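Local coordinates for protein CRISPR-associated endoribonuclease Cas2 (Streptococcus pyogenes serotype M1, PDB 4QR2) that probably acts as a magnesium-dependent nuclease of the CRISPR adaptive immune system, forming a homodimer with a ferredoxin-like fold, at residues F48-I51 / K52-T56; S42-P45 / A46-V49. All coordinates share one frame; numbering follows the deposited sequence.

Interaction 1: residues F48-I51 / K52-T56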
loop_
_atom_site.group_PDB
_atom_site.type_symbol
_atom_site.label_atom_id
_atom_site.label_comp_id
_atom_site.label_asym_id
_atom_site.label_seq_id
_atom_site.Cartn_x
_atom_site.Cartn_y
_atom_site.Cartn_z
ATOM N N PHE A 48 -7.053 14.224 -10.233
ATOM C CA PHE A 48 -6.935 13.764 -8.844
ATOM C C PHE A 48 -8.139 14.182 -8.043
ATOM O O PHE A 48 -8.697 13.348 -7.278
ATOM C CB PHE A 48 -5.628 14.269 -8.284
ATOM C CG PHE A 48 -5.264 13.736 -6.915
ATOM C CD1 PHE A 48 -5.534 12.460 -6.541
ATOM C CD2 PHE A 48 -4.606 14.583 -6.000
ATOM C CE1 PHE A 48 -5.113 12.009 -5.278
ATOM C CE2 PHE A 48 -4.195 14.140 -4.758
ATOM C CZ PHE A 48 -4.528 12.843 -4.397
ATOM N N VAL A 49 -8.594 15.430 -8.253
ATOM C CA VAL A 49 -9.811 15.918 -7.566
ATOM C C VAL A 49 -10.995 15.005 -7.938
ATOM O O VAL A 49 -11.767 14.569 -7.080
ATOM C CB VAL A 49 -10.186 17.377 -7.875
ATOM C CG1 VAL A 49 -11.485 17.733 -7.157
ATOM C CG2 VAL A 49 -9.094 18.331 -7.423
ATOM N N ASP A 50 -11.130 14.712 -9.214
ATOM C CA ASP A 50 -12.232 13.836 -9.678
ATOM C C ASP A 50 -12.157 12.457 -9.161
ATOM O O ASP A 50 -13.156 11.911 -8.625
ATOM C CB ASP A 50 -12.267 13.817 -11.188
ATOM C CG ASP A 50 -13.546 13.180 -11.706
ATOM O OD1 ASP A 50 -14.672 13.432 -11.178
ATOM O OD2 ASP A 50 -13.401 12.408 -12.630
ATOM N N ILE A 51 -10.984 11.868 -9.237
ATOM C CA ILE A 51 -10.813 10.530 -8.661
ATOM C C ILE A 51 -11.157 10.465 -7.175
ATOM O O ILE A 51 -11.793 9.536 -6.697
ATOM C CB ILE A 51 -9.422 10.033 -8.950
ATOM C CG1 ILE A 51 -9.261 9.851 -10.437
ATOM C CG2 ILE A 51 -9.164 8.689 -8.290
ATOM C CD1 ILE A 51 -7.790 9.792 -10.795
ATOM N N LYS A 52 -10.718 11.426 -6.384
ATOM C CA LYS A 52 -11.114 11.443 -4.956
ATOM C C LYS A 52 -12.641 11.485 -4.743
ATOM O O LYS A 52 -13.191 10.740 -3.910
ATOM C CB LYS A 52 -10.487 12.650 -4.251
ATOM C CG LYS A 52 -9.022 12.377 -3.953
ATOM C CD LYS A 52 -8.363 13.441 -3.120
ATOM C CE LYS A 52 -7.873 14.587 -3.963
ATOM N NZ LYS A 52 -6.997 15.525 -3.181
ATOM N N HIS A 53 -13.330 12.373 -5.465
ATOM C CA HIS A 53 -14.795 12.411 -5.361
ATOM C C HIS A 53 -15.426 11.047 -5.698
ATOM O O HIS A 53 -16.302 10.613 -4.999
ATOM C CB HIS A 53 -15.380 13.431 -6.323
ATOM C CG HIS A 53 -15.086 14.858 -5.945
ATOM N ND1 HIS A 53 -15.223 15.905 -6.829
ATOM C CD2 HIS A 53 -14.684 15.414 -4.767
ATOM C CE1 HIS A 53 -14.937 17.045 -6.223
ATOM N NE2 HIS A 53 -14.622 16.783 -4.964
ATOM N N ARG A 54 -14.952 10.421 -6.759
ATOM C CA ARG A 54 -15.452 9.103 -7.169
ATOM C C ARG A 54 -15.199 8.003 -6.193
ATOM O O ARG A 54 -16.116 7.193 -5.884
ATOM C CB ARG A 54 -15.004 8.762 -8.594
ATOM C CG ARG A 54 -15.672 9.698 -9.555
ATOM C CD ARG A 54 -15.675 9.186 -10.941
ATOM N NE ARG A 54 -14.520 9.651 -11.526
ATOM C CZ ARG A 54 -13.821 9.057 -12.482
ATOM N NH1 ARG A 54 -14.193 7.875 -13.013
ATOM N NH2 ARG A 54 -12.697 9.675 -12.876
ATOM N N LEU A 55 -13.993 8.008 -5.648
ATOM C CA LEU A 55 -13.635 7.019 -4.615
ATOM C C LEU A 55 -14.448 7.227 -3.406
ATOM O O LEU A 55 -14.906 6.240 -2.773
ATOM C CB LEU A 55 -12.153 7.107 -4.310
ATOM C CG LEU A 55 -11.186 6.628 -5.361
ATOM C CD1 LEU A 55 -9.789 7.111 -4.979
ATOM C CD2 LEU A 55 -11.234 5.081 -5.441
ATOM N N THR A 56 -14.749 8.473 -3.062
ATOM C CA THR A 56 -15.605 8.729 -1.891
ATOM C C THR A 56 -16.999 8.133 -2.012
ATOM O O THR A 56 -17.562 7.673 -1.012
ATOM C CB THR A 56 -15.720 10.239 -1.642
ATOM O OG1 THR A 56 -14.436 10.736 -1.276
ATOM C CG2 THR A 56 -16.665 10.495 -0.524
#

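Interaction 2: residues S42-P45 / A46-V49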
loop_
_atom_site.group_PDB
_atom_site.type_symbol
_atom_site.label_atom_id
_atom_site.label_comp_id
_atom_site.label_asym_id
_atom_site.label_seq_id
_atom_site.Cartn_x
_atom_site.Cartn_y
_atom_site.Cartn_z
ATOM N N SER A 42 -0.989 7.956 -12.523
ATOM C CA SER A 42 -0.366 9.164 -12.992
ATOM C C SER A 42 -1.538 10.064 -13.391
ATOM O O SER A 42 -2.381 9.704 -14.275
ATOM C CB SER A 42 0.526 8.875 -14.199
ATOM O OG SER A 42 0.959 10.073 -14.786
ATOM N N VAL A 43 -1.669 11.186 -12.697
ATOM C CA VAL A 43 -2.871 12.017 -12.823
ATOM C C VAL A 43 -2.541 13.470 -12.848
ATOM O O VAL A 43 -1.598 13.902 -12.198
ATOM C CB VAL A 43 -3.892 11.771 -11.687
ATOM C CG1 VAL A 43 -4.532 10.388 -11.869
ATOM C CG2 VAL A 43 -3.325 11.984 -10.315
ATOM N N THR A 44 -3.386 14.217 -13.539
ATOM C CA THR A 44 -3.332 15.685 -13.410
ATOM C C THR A 44 -3.972 16.124 -12.106
ATOM O O THR A 44 -4.763 15.399 -11.528
ATOM C CB THR A 44 -4.082 16.392 -14.535
ATOM O OG1 THR A 44 -5.436 16.007 -14.539
ATOM C CG2 THR A 44 -3.480 16.060 -15.935
ATOM N N PRO A 45 -3.759 17.365 -11.719
ATOM C CA PRO A 45 -4.408 17.821 -10.478
ATOM C C PRO A 45 -5.949 17.769 -10.529
ATOM O O PRO A 45 -6.580 17.302 -9.529
ATOM C CB PRO A 45 -3.869 19.274 -10.326
ATOM C CG PRO A 45 -2.564 19.228 -11.058
ATOM C CD PRO A 45 -2.715 18.301 -12.195
ATOM N N ALA A 46 -6.506 18.165 -11.670
ATOM C CA ALA A 46 -7.977 18.025 -11.954
ATOM C C ALA A 46 -8.464 16.578 -11.914
ATOM O O ALA A 46 -9.487 16.286 -11.307
ATOM C CB ALA A 46 -8.322 18.661 -13.293
ATOM N N GLU A 47 -7.694 15.654 -12.518
ATOM C CA GLU A 47 -8.052 14.239 -12.453
ATOM C C GLU A 47 -8.020 13.748 -11.000
ATOM O O GLU A 47 -8.885 12.962 -10.590
ATOM C CB GLU A 47 -7.140 13.359 -13.332
ATOM C CG GLU A 47 -7.466 13.515 -14.810
ATOM C CD GLU A 47 -6.422 12.874 -15.710
ATOM O OE1 GLU A 47 -5.288 12.669 -15.267
ATOM O OE2 GLU A 47 -6.746 12.657 -16.902
ATOM N N PHE A 48 -7.053 14.224 -10.233
ATOM C CA PHE A 48 -6.935 13.764 -8.844
ATOM C C PHE A 48 -8.139 14.182 -8.043
ATOM O O PHE A 48 -8.697 13.348 -7.278
ATOM C CB PHE A 48 -5.628 14.269 -8.284
ATOM C CG PHE A 48 -5.264 13.736 -6.915
ATOM C CD1 PHE A 48 -5.534 12.460 -6.541
ATOM C CD2 PHE A 48 -4.606 14.583 -6.000
ATOM C CE1 PHE A 48 -5.113 12.009 -5.278
ATOM C CE2 PHE A 48 -4.195 14.140 -4.758
ATOM C CZ PHE A 48 -4.528 12.843 -4.397
ATOM N N VAL A 49 -8.594 15.430 -8.253
ATOM C CA VAL A 49 -9.811 15.918 -7.566
ATOM C C VAL A 49 -10.995 15.005 -7.938
ATOM O O VAL A 49 -11.767 14.569 -7.080
ATOM C CB VAL A 49 -10.186 17.377 -7.875
ATOM C CG1 VAL A 49 -11.485 17.733 -7.157
ATOM C CG2 VAL A 49 -9.094 18.331 -7.423
HETATM O O HOH W 1 -4.221 9.561 -15.908
#

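Interaction 1: residues F48-I51 / K52-T56
K52, one helical turn after F48, lays its side chain over one face of the F48 ring. Its CE sits above the middle of the ring, 3.7 Å from the F48 centroid and 7° off the normal, a CH-pi contact. A bend at chi3 (-84°) folds the lysine back along the helix, and NZ, 4.0 Å from that centroid, adds a cation-pi interaction. A long aliphatic chain with a charged end suits this boundary: CE covers the face of the aromatic ring while NZ forms a salt bridge with E80 of the second subunit.

D50 and R54, opposite charges four residues apart on a partly exposed flank, meet with carboxylate and guanidinium planes 28° apart. OD2 of D50 takes both donors, NH2 of R54 at 2.8 Å and NE at 3.2 Å; both bonds are weak and bent, yet together they make a salt bridge. R54 NH2 also hydrogen-bonds to OH of Y30, its stronger partner.

On the buried side, which suits branched apolar residues, I51 and L55 run side by side in the same direction, with CG2 of I51 3.7 Å from CD1 of L55. L55 also packs on V23 and L26 of helix 14-27 and on I66 and F68 of strand 65-71. These i to i+4 pairs are those of an amphipathic helix, here helix 45-58 of a ferredoxin-like fold.

Interaction 2: residues S42-P45 / A46-V49
T44 and E47 form a capping box at the start of helix 45-58, each side chain bonding to the other's backbone NH. OG1 of T44, the N-cap residue, accepts from N of E47 at 3.1 Å; chi1 of 60° sets the hydroxyl between the backbone N and the carbonyl carbon, facing the turn that follows. Threonine offers a short acceptor and glutamate a longer one, so both reach across a single turn.

The box sits at the edge between a packed and a loose side. On the packed side V43, branched and apolar, turns CG2 against CB of F48 at 3.8 Å, and both buried residues rest on V3 of strand 2-8. Here the chain leaves strand 38-42 and enters the helix, where N of F48 bonds to O of T44 at 2.9 Å.

The solvent side is looser: S42, T44, P45 and A46 are exposed. P45 suits the first turn, where a backbone NH would find no carbonyl of a preceding turn: its nitrogen carries no hydrogen, while the carbonyl O of P45 accepts from N of V49. The box closes with OE1 of E47 accepting from N of T44 at 3.0 Å, a nearly straight bond (171°) that meets the oxygen on its anti side, 31° out of the carboxylate plane.

Along the chain interaction 2 comes first, carrying the backbone from the end of strand 38-42 into helix 45-58, and interaction 1 follows within that helix. Their centres lie about 9 Å apart, and F48 and V49 belong to both. The two also touch through side chains, CD1 of I51 packing 3.5 Å from CG1 of V43, which joins the helix entry to its buried side. The four-stranded antiparallel sheet, with helices 14-27 and 45-58, gives the ferredoxin-like fold. Interaction 2 thus caps the start of the helix, while interaction 1 presents the following turns to helix 14-27, strand 65-71 and the second subunit of the homodimer.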